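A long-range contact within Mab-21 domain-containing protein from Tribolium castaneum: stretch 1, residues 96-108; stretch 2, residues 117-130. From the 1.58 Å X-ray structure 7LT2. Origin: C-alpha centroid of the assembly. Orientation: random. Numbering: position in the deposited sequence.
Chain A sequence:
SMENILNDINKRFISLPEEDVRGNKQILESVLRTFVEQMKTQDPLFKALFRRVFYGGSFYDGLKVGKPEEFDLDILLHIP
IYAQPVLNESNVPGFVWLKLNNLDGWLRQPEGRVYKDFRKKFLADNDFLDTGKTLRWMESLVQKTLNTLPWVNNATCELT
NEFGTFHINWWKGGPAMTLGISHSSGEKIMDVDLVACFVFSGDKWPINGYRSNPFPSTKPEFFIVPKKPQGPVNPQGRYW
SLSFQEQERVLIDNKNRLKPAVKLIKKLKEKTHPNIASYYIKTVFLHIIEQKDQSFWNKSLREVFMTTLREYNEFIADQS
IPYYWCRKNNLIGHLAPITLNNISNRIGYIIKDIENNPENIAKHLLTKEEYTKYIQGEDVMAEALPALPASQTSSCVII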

ATOM      1  N   VAL A  96      13.540 -10.064  -6.101  1.00 22.70           N
ATOM      2  CA  VAL A  96      14.440 -11.006  -5.452  1.00 21.25           C
ATOM      3  C   VAL A  96      13.942 -12.427  -5.674  1.00 25.59           C
ATOM      4  O   VAL A  96      12.778 -12.665  -6.004  1.00 20.74           O
ATOM      5  CB  VAL A  96      14.581 -10.724  -3.940  1.00 23.23           C
ATOM      6  CG1 VAL A  96      15.112  -9.308  -3.700  1.00 23.67           C
ATOM      7  CG2 VAL A  96      13.244 -10.927  -3.237  1.00 23.90           C
ATOM      8  N   TRP A  97      14.857 -13.375  -5.492  1.00 25.22           N
ATOM      9  CA  TRP A  97      14.538 -14.789  -5.406  1.00 22.60           C
ATOM     10  C   TRP A  97      14.740 -15.257  -3.971  1.00 21.04           C
ATOM     11  O   TRP A  97      15.545 -14.690  -3.225  1.00 23.57           O
ATOM     12  CB  TRP A  97      15.412 -15.623  -6.350  1.00 24.29           C
ATOM     13  CG  TRP A  97      15.147 -15.386  -7.803  1.00 26.52           C
ATOM     14  CD1 TRP A  97      14.199 -14.572  -8.345  1.00 30.35           C
ATOM     15  CD2 TRP A  97      15.844 -15.981  -8.907  1.00 31.01           C
ATOM     16  NE1 TRP A  97      14.260 -14.623  -9.718  1.00 30.44           N
ATOM     17  CE2 TRP A  97      15.262 -15.479 -10.087  1.00 32.76           C
ATOM     18  CE3 TRP A  97      16.904 -16.888  -9.010  1.00 34.81           C
ATOM     19  CZ2 TRP A  97      15.704 -15.852 -11.357  1.00 35.95           C
ATOM     20  CZ3 TRP A  97      17.342 -17.259 -10.274  1.00 35.01           C
ATOM     21  CH2 TRP A  97      16.743 -16.741 -11.428  1.00 33.58           C
ATOM     22  N   LEU A  98      14.006 -16.297  -3.589  1.00 19.70           N
ATOM     23  CA  LEU A  98      14.082 -16.838  -2.237  1.00 21.11           C
ATOM     24  C   LEU A  98      14.127 -18.354  -2.337  1.00 23.47           C
ATOM     25  O   LEU A  98      13.190 -18.970  -2.850  1.00 25.62           O
ATOM     26  CB  LEU A  98      12.886 -16.377  -1.393  1.00 23.79           C
ATOM     27  CG  LEU A  98      12.937 -16.470   0.140  1.00 26.81           C
ATOM     28  CD1 LEU A  98      12.799 -17.898   0.640  1.00 28.94           C
ATOM     29  CD2 LEU A  98      14.204 -15.836   0.698  1.00 26.73           C
ATOM     30  N   LYS A  99      15.207 -18.954  -1.848  1.00 21.57           N
ATOM     31  CA  LYS A  99      15.331 -20.402  -1.851  1.00 21.58           C
ATOM     32  C   LYS A  99      15.631 -20.890  -0.442  1.00 21.17           C
ATOM     33  O   LYS A  99      16.124 -20.147   0.410  1.00 23.86           O
ATOM     34  CB  LYS A  99      16.418 -20.881  -2.832  1.00 25.34           C
ATOM     35  CG  LYS A  99      17.809 -20.337  -2.568  1.00 30.27           C
ATOM     36  CD  LYS A  99      18.828 -21.010  -3.483  1.00 35.47           C
ATOM     37  CE  LYS A  99      20.134 -20.233  -3.543  1.00 48.28           C
ATOM     38  NZ  LYS A  99      20.803 -20.127  -2.216  1.00 47.48           N
ATOM     39  N   LEU A 100      15.298 -22.148  -0.195  1.00 24.91           N
ATOM     40  CA  LEU A 100      15.534 -22.782   1.094  1.00 22.72           C
ATOM     41  C   LEU A 100      16.651 -23.802   0.930  1.00 23.38           C
ATOM     42  O   LEU A 100      16.590 -24.652   0.035  1.00 25.85           O
ATOM     43  CB  LEU A 100      14.267 -23.459   1.628  1.00 22.76           C
ATOM     44  CG  LEU A 100      13.088 -22.612   2.125  1.00 27.64           C
ATOM     45  CD1 LEU A 100      12.381 -21.880   0.988  1.00 31.99           C
ATOM     46  CD2 LEU A 100      12.099 -23.482   2.889  1.00 24.75           C
ATOM     47  N   ASN A 101      17.670 -23.712   1.784  1.00 21.81           N
ATOM     48  CA  ASN A 101      18.816 -24.612   1.693  1.00 22.50           C
ATOM     49  C   ASN A 101      18.745 -25.803   2.642  1.00 25.56           C
ATOM     50  O   ASN A 101      19.596 -26.696   2.543  1.00 25.04           O
ATOM     51  CB  ASN A 101      20.120 -23.843   1.953  1.00 28.65           C
ATOM     52  CG  ASN A 101      20.557 -23.008   0.761  1.00 33.01           C
ATOM     53  OD1 ASN A 101      20.168 -23.273  -0.375  1.00 33.68           O
ATOM     54  ND2 ASN A 101      21.380 -21.999   1.019  1.00 35.82           N
ATOM     55  N   ASN A 102      17.764 -25.855   3.549  1.00 25.77           N
ATOM     56  CA  ASN A 102      17.742 -26.907   4.564  1.00 26.98           C
ATOM     57  C   ASN A 102      16.306 -27.241   4.974  1.00 23.31           C
ATOM     58  O   ASN A 102      16.019 -27.466   6.153  1.00 22.29           O
ATOM     59  CB  ASN A 102      18.566 -26.506   5.792  1.00 23.62           C
ATOM     60  CG  ASN A 102      18.817 -27.674   6.745  1.00 28.01           C
ATOM     61  OD1 ASN A 102      19.092 -28.790   6.316  1.00 31.04           O
ATOM     62  ND2 ASN A 102      18.703 -27.414   8.045  1.00 29.23           N
ATOM     63  N   LEU A 103      15.388 -27.295   4.007  1.00 24.52           N
ATOM     64  CA  LEU A 103      14.018 -27.665   4.352  1.00 22.88           C
ATOM     65  C   LEU A 103      13.950 -29.083   4.911  1.00 21.78           C
ATOM     66  O   LEU A 103      13.208 -29.343   5.862  1.00 21.54           O
ATOM     67  CB  LEU A 103      13.089 -27.529   3.142  1.00 20.21           C
ATOM     68  CG  LEU A 103      11.633 -27.893   3.461  1.00 18.94           C
ATOM     69  CD1 LEU A 103      11.124 -27.077   4.637  1.00 21.78           C
ATOM     70  CD2 LEU A 103      10.720 -27.711   2.248  1.00 20.10           C
ATOM     71  N   ASP A 104      14.713 -30.011   4.329  1.00 22.85           N
ATOM     72  CA  ASP A 104      14.684 -31.389   4.815  1.00 24.16           C
ATOM     73  C   ASP A 104      15.100 -31.472   6.277  1.00 25.55           C
ATOM     74  O   ASP A 104      14.488 -32.206   7.060  1.00 25.30           O
ATOM     75  CB  ASP A 104      15.586 -32.271   3.960  1.00 22.76           C
ATOM     76  CG  ASP A 104      15.016 -32.529   2.581  1.00 28.04           C
ATOM     77  OD1 ASP A 104      13.875 -32.101   2.313  1.00 26.96           O
ATOM     78  OD2 ASP A 104      15.714 -33.166   1.767  1.00 30.30           O
ATOM     79  N   GLY A 105      16.147 -30.745   6.661  1.00 23.94           N
ATOM     80  CA  GLY A 105      16.567 -30.756   8.052  1.00 25.50           C
ATOM     81  C   GLY A 105      15.516 -30.197   8.986  1.00 24.10           C
ATOM     82  O   GLY A 105      15.373 -30.667  10.115  1.00 27.26           O
ATOM     83  N   TRP A 106      14.765 -29.190   8.528  1.00 20.89           N
ATOM     84  CA  TRP A 106      13.660 -28.676   9.325  1.00 21.53           C
ATOM     85  C   TRP A 106      12.546 -29.709   9.450  1.00 23.74           C
ATOM     86  O   TRP A 106      11.951 -29.861  10.523  1.00 22.39           O
ATOM     87  CB  TRP A 106      13.138 -27.374   8.709  1.00 20.44           C
ATOM     88  CG  TRP A 106      11.896 -26.848   9.365  1.00 19.02           C
ATOM     89  CD1 TRP A 106      10.670 -26.679   8.786  1.00 22.28           C
ATOM     90  CD2 TRP A 106      11.755 -26.442  10.731  1.00 21.43           C
ATOM     91  NE1 TRP A 106       9.780 -26.181   9.705  1.00 23.15           N
ATOM     92  CE2 TRP A 106      10.420 -26.030  10.908  1.00 21.99           C
ATOM     93  CE3 TRP A 106      12.631 -26.376  11.819  1.00 24.48           C
ATOM     94  CZ2 TRP A 106       9.939 -25.561  12.130  1.00 19.53           C
ATOM     95  CZ3 TRP A 106      12.151 -25.912  13.032  1.00 24.45           C
ATOM     96  CH2 TRP A 106      10.817 -25.506  13.175  1.00 23.19           C
ATOM     97  N   LEU A 107      12.246 -30.428   8.363  1.00 20.32           N
ATOM     98  CA  LEU A 107      11.193 -31.438   8.426  1.00 20.14           C
ATOM     99  C   LEU A 107      11.542 -32.550   9.406  1.00 24.53           C
ATOM    100  O   LEU A 107      10.641 -33.166   9.987  1.00 28.98           O
ATOM    101  CB  LEU A 107      10.926 -32.009   7.031  1.00 21.75           C
ATOM    102  CG  LEU A 107      10.470 -30.997   5.973  1.00 23.20           C
ATOM    103  CD1 LEU A 107      10.283 -31.674   4.617  1.00 26.30           C
ATOM    104  CD2 LEU A 107       9.196 -30.292   6.410  1.00 23.88           C
ATOM    105  N   ARG A 108      12.833 -32.811   9.616  1.00 23.61           N
ATOM    106  CA  ARG A 108      13.258 -33.841  10.558  1.00 21.17           C
ATOM    107  C   ARG A 108      13.219 -33.372  12.005  1.00 23.32           C
ATOM    108  O   ARG A 108      13.484 -34.177  12.906  1.00 27.69           O
ATOM    109  CB  ARG A 108      14.665 -34.328  10.203  1.00 23.52           C
ATOM    110  CG  ARG A 108      14.700 -35.190   8.951  1.00 24.41           C
ATOM    111  CD  ARG A 108      16.074 -35.784   8.706  1.00 26.68           C
ATOM    112  NE  ARG A 108      17.034 -34.787   8.248  1.00 35.89           N
ATOM    113  CZ  ARG A 108      17.451 -34.668   6.995  1.00 41.04           C
ATOM    114  NH1 ARG A 108      17.024 -35.482   6.042  1.00 35.03           N
ATOM    115  NH2 ARG A 108      18.322 -33.709   6.690  1.00 32.92           N
TER
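Stretch 2, residues 117-130: DFRKKFLADNDFLD

After D117, stretch 2 forms helix 118-122, leaves helical geometry at L123, turns, and then passes residues 127-129 alongside 98-100 of strand 96-100. The short helices 103-107 and 118-122 run at 134° to each other, and their axes come no closer than 12.4 Å. N126 and D127 have positive phi; F128 and L129 are extended. The two segments run antiparallel: L98 pairs with L129 and L100 with D127, with K99 opposite F128. A single beta bridge joins K99 and F128, CA to CA 4.2 Å. L129 N donates to L98 O at 2.8 Å, and L100 N donates to D127 O at 3.1 Å.

The backbone sets K99 CB over the face of the F128 ring, 3.9 Å from the ring centroid. Chi1 p and the extended chi2 and chi3 then lead the ammonium end away from this apolar contact. F128, chi1 -81°, brings its ring nearer the strand than its CB. W97, in m, approaches it obliquely, CE3 to F128 CE1 3.8 Å.

L98 CD1 meets L129 CD1 at 3.8 Å; L129 has an off-rotamer chi1 of -108°. L100, m with chi2 p, puts CD2 3.9 Å from F118 CE2 and CD1 3.9 Å from L123 CD2, so its methyls reach both neighbours. L103, t with chi2 p, points toward stretch 2. Its CD2 lies 3.7 Å from L123 CD1 and sits at the edge of the F118 ring, 4.2 Å from F118 CD2.

R119 is extended through chi1 and chi2, then bends at chi3, -81°. This sets its guanidinium between D127 and D104, with L103 CD2 over one face. R119 NE binds D127 OD1 at 2.8 Å, and R119 NH2 reaches D127 OD2 at 2.9 Å. D104, in m, forms a salt bridge across the stretches, OD1 to R119 NH2 2.9 Å. Water 2 links D127 OD2, L100 O and L103 N.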

ATOM      1  N   ASP A 117       3.675 -30.556   4.092  1.00 18.29           N
ATOM      2  CA  ASP A 117       3.239 -30.208   2.749  1.00 22.28           C
ATOM      3  C   ASP A 117       3.753 -28.848   2.286  1.00 21.80           C
ATOM      4  O   ASP A 117       3.297 -28.356   1.249  1.00 19.25           O
ATOM      5  CB  ASP A 117       1.707 -30.243   2.659  1.00 22.73           C
ATOM      6  CG  ASP A 117       1.136 -31.658   2.753  1.00 28.74           C
ATOM      7  OD1 ASP A 117       1.859 -32.632   2.461  1.00 28.43           O
ATOM      8  OD2 ASP A 117      -0.052 -31.791   3.115  1.00 33.41           O
ATOM      9  N   PHE A 118       4.695 -28.235   3.013  1.00 18.35           N
ATOM     10  CA  PHE A 118       5.172 -26.907   2.627  1.00 22.05           C
ATOM     11  C   PHE A 118       5.797 -26.923   1.236  1.00 19.45           C
ATOM     12  O   PHE A 118       5.513 -26.051   0.407  1.00 17.22           O
ATOM     13  CB  PHE A 118       6.172 -26.367   3.657  1.00 19.14           C
ATOM     14  CG  PHE A 118       6.647 -24.966   3.360  1.00 17.01           C
ATOM     15  CD1 PHE A 118       5.928 -23.872   3.815  1.00 17.65           C
ATOM     16  CD2 PHE A 118       7.800 -24.744   2.622  1.00 20.04           C
ATOM     17  CE1 PHE A 118       6.346 -22.577   3.536  1.00 21.24           C
ATOM     18  CE2 PHE A 118       8.224 -23.450   2.338  1.00 19.54           C
ATOM     19  CZ  PHE A 118       7.495 -22.366   2.797  1.00 19.93           C
ATOM     20  N   ARG A 119       6.657 -27.906   0.961  1.00 18.70           N
ATOM     21  CA  ARG A 119       7.301 -27.981  -0.345  1.00 17.48           C
ATOM     22  C   ARG A 119       6.269 -28.099  -1.464  1.00 20.16           C
ATOM     23  O   ARG A 119       6.315 -27.350  -2.448  1.00 20.73           O
ATOM     24  CB  ARG A 119       8.284 -29.158  -0.373  1.00 19.62           C
ATOM     25  CG  ARG A 119       9.005 -29.322  -1.695  1.00 23.16           C
ATOM     26  CD  ARG A 119      10.066 -30.420  -1.635  1.00 24.69           C
ATOM     27  NE  ARG A 119      11.313 -29.963  -1.027  1.00 26.34           N
ATOM     28  CZ  ARG A 119      11.929 -30.564  -0.015  1.00 26.58           C
ATOM     29  NH1 ARG A 119      11.439 -31.657   0.546  1.00 30.51           N
ATOM     30  NH2 ARG A 119      13.079 -30.068   0.429  1.00 22.48           N
ATOM     31  N   LYS A 120       5.322 -29.035  -1.328  1.00 18.90           N
ATOM     32  CA  LYS A 120       4.294 -29.215  -2.350  1.00 24.75           C
ATOM     33  C   LYS A 120       3.512 -27.934  -2.588  1.00 23.16           C
ATOM     34  O   LYS A 120       3.159 -27.617  -3.730  1.00 24.41           O
ATOM     35  CB  LYS A 120       3.307 -30.313  -1.949  1.00 27.31           C
ATOM     36  CG  LYS A 120       3.816 -31.721  -1.888  1.00 36.49           C
ATOM     37  CD  LYS A 120       2.624 -32.636  -1.622  1.00 35.40           C
ATOM     38  CE  LYS A 120       2.982 -33.760  -0.690  1.00 36.77           C
ATOM     39  NZ  LYS A 120       3.456 -33.225   0.606  1.00 25.88           N
ATOM     40  N   LYS A 121       3.200 -27.206  -1.515  1.00 19.82           N
ATOM     41  CA  LYS A 121       2.268 -26.087  -1.614  1.00 20.87           C
ATOM     42  C   LYS A 121       2.935 -24.791  -2.052  1.00 21.01           C
ATOM     43  O   LYS A 121       2.269 -23.944  -2.658  1.00 20.84           O
ATOM     44  CB  LYS A 121       1.564 -25.852  -0.273  1.00 27.36           C
ATOM     45  CG  LYS A 121       0.674 -26.990   0.198  1.00 29.31           C
ATOM     46  CD  LYS A 121      -0.428 -27.298  -0.792  1.00 36.60           C
ATOM     47  CE  LYS A 121      -1.350 -28.386  -0.260  1.00 40.63           C
ATOM     48  NZ  LYS A 121      -1.964 -28.007   1.040  1.00 44.53           N
ATOM     49  N   PHE A 122       4.226 -24.604  -1.761  1.00 18.38           N
ATOM     50  CA  PHE A 122       4.863 -23.306  -1.941  1.00 17.16           C
ATOM     51  C   PHE A 122       6.068 -23.282  -2.870  1.00 20.58           C
ATOM     52  O   PHE A 122       6.400 -22.200  -3.372  1.00 18.82           O
ATOM     53  CB  PHE A 122       5.328 -22.735  -0.591  1.00 15.82           C
ATOM     54  CG  PHE A 122       4.220 -22.342   0.332  1.00 18.11           C
ATOM     55  CD1 PHE A 122       3.698 -23.254   1.238  1.00 20.31           C
ATOM     56  CD2 PHE A 122       3.727 -21.046   0.332  1.00 17.82           C
ATOM     57  CE1 PHE A 122       2.691 -22.882   2.116  1.00 18.08           C
ATOM     58  CE2 PHE A 122       2.719 -20.672   1.204  1.00 20.77           C
ATOM     59  CZ  PHE A 122       2.201 -21.593   2.096  1.00 17.62           C
ATOM     60  N   LEU A 123       6.747 -24.404  -3.095  1.00 19.61           N
ATOM     61  CA  LEU A 123       8.077 -24.392  -3.686  1.00 20.12           C
ATOM     62  C   LEU A 123       8.074 -24.977  -5.090  1.00 22.86           C
ATOM     63  O   LEU A 123       7.391 -25.967  -5.366  1.00 25.72           O
ATOM     64  CB  LEU A 123       9.067 -25.170  -2.816  1.00 19.77           C
ATOM     65  CG  LEU A 123       9.196 -24.633  -1.391  1.00 18.89           C
ATOM     66  CD1 LEU A 123      10.239 -25.439  -0.611  1.00 21.16           C
ATOM     67  CD2 LEU A 123       9.545 -23.144  -1.416  1.00 19.04           C
ATOM     68  N   ALA A 124       8.852 -24.360  -5.966  1.00 23.14           N
ATOM     69  CA  ALA A 124       9.070 -24.874  -7.309  1.00 26.07           C
ATOM     70  C   ALA A 124      10.331 -25.737  -7.294  1.00 34.75           C
ATOM     71  O   ALA A 124      10.789 -26.165  -6.231  1.00 32.31           O
ATOM     72  CB  ALA A 124       9.149 -23.717  -8.307  1.00 27.17           C
ATOM     73  N   ASP A 125      10.904 -26.000  -8.465  1.00 31.05           N
ATOM     74  CA  ASP A 125      12.118 -26.800  -8.536  1.00 40.26           C
ATOM     75  C   ASP A 125      13.251 -26.125  -7.773  1.00 32.57           C
ATOM     76  O   ASP A 125      13.376 -24.896  -7.767  1.00 36.56           O
ATOM     77  CB  ASP A 125      12.508 -27.028  -9.998  1.00 38.17           C
ATOM     78  CG  ASP A 125      12.359 -25.775 -10.850  1.00 52.34           C
ATOM     79  OD1 ASP A 125      12.378 -24.656 -10.292  1.00 51.87           O
ATOM     80  OD2 ASP A 125      12.213 -25.914 -12.083  1.00 63.59           O
ATOM     81  N   ASN A 126      14.064 -26.946  -7.106  1.00 32.06           N
ATOM     82  CA  ASN A 126      15.217 -26.516  -6.316  1.00 33.16           C
ATOM     83  C   ASN A 126      14.819 -25.708  -5.085  1.00 27.54           C
ATOM     84  O   ASN A 126      15.634 -24.943  -4.555  1.00 30.18           O
ATOM     85  CB  ASN A 126      16.218 -25.726  -7.168  1.00 39.34           C
ATOM     86  CG  ASN A 126      16.792 -26.551  -8.305  1.00 53.72           C
ATOM     87  OD1 ASN A 126      17.571 -27.478  -8.081  1.00 50.06           O
ATOM     88  ND2 ASN A 126      16.413 -26.214  -9.535  1.00 49.13           N
ATOM     89  N   ASP A 127      13.579 -25.872  -4.623  1.00 25.08           N
ATOM     90  CA  ASP A 127      13.097 -25.269  -3.375  1.00 23.43           C
ATOM     91  C   ASP A 127      13.116 -23.742  -3.432  1.00 27.39           C
ATOM     92  O   ASP A 127      13.416 -23.069  -2.442  1.00 22.08           O
ATOM     93  CB  ASP A 127      13.888 -25.779  -2.169  1.00 22.30           C
ATOM     94  CG  ASP A 127      13.480 -27.184  -1.757  1.00 31.18           C
ATOM     95  OD1 ASP A 127      12.471 -27.691  -2.291  1.00 26.93           O
ATOM     96  OD2 ASP A 127      14.168 -27.784  -0.902  1.00 34.69           O
ATOM     97  N   PHE A 128      12.783 -23.188  -4.595  1.00 27.19           N
ATOM     98  CA  PHE A 128      12.556 -21.754  -4.720  1.00 25.38           C
ATOM     99  C   PHE A 128      11.112 -21.437  -4.362  1.00 24.04           C
ATOM    100  O   PHE A 128      10.192 -22.127  -4.810  1.00 23.10           O
ATOM    101  CB  PHE A 128      12.860 -21.263  -6.133  1.00 24.12           C
ATOM    102  CG  PHE A 128      14.319 -21.034  -6.396  1.00 29.98           C
ATOM    103  CD1 PHE A 128      14.897 -19.807  -6.124  1.00 30.69           C
ATOM    104  CD2 PHE A 128      15.111 -22.045  -6.922  1.00 28.62           C
ATOM    105  CE1 PHE A 128      16.242 -19.588  -6.370  1.00 32.06           C
ATOM    106  CE2 PHE A 128      16.457 -21.830  -7.169  1.00 35.94           C
ATOM    107  CZ  PHE A 128      17.021 -20.602  -6.891  1.00 31.94           C
ATOM    108  N   LEU A 129      10.923 -20.402  -3.548  1.00 21.68           N
ATOM    109  CA  LEU A 129       9.587 -19.908  -3.247  1.00 20.60           C
ATOM    110  C   LEU A 129       8.920 -19.426  -4.526  1.00 19.01           C
ATOM    111  O   LEU A 129       9.507 -18.654  -5.289  1.00 20.68           O
ATOM    112  CB  LEU A 129       9.662 -18.762  -2.238  1.00 21.05           C
ATOM    113  CG  LEU A 129       9.195 -18.957  -0.796  1.00 29.91           C
ATOM    114  CD1 LEU A 129       9.119 -17.597  -0.092  1.00 24.71           C
ATOM    115  CD2 LEU A 129       7.858 -19.689  -0.718  1.00 26.09           C
ATOM    116  N   ASP A 130       7.686 -19.866  -4.758  1.00 17.92           N
ATOM    117  CA  ASP A 130       6.999 -19.611  -6.018  1.00 18.50           C
ATOM    118  C   ASP A 130       5.789 -18.716  -5.775  1.00 20.01           C
ATOM    119  O   ASP A 130       4.946 -19.025  -4.930  1.00 19.97           O
ATOM    120  CB  ASP A 130       6.587 -20.934  -6.676  1.00 19.57           C
ATOM    121  CG  ASP A 130       6.024 -20.747  -8.069  1.00 23.95           C
ATOM    122  OD1 ASP A 130       4.869 -20.298  -8.185  1.00 23.53           O
ATOM    123  OD2 ASP A 130       6.740 -21.044  -9.048  1.00 28.91           O
TER
HETATM  124  O   HOH W   1      12.044 -17.388  -5.559  1.00 22.02           O
HETATM  125  O   HOH W   2      15.834 -27.114   1.196  1.00 25.11           O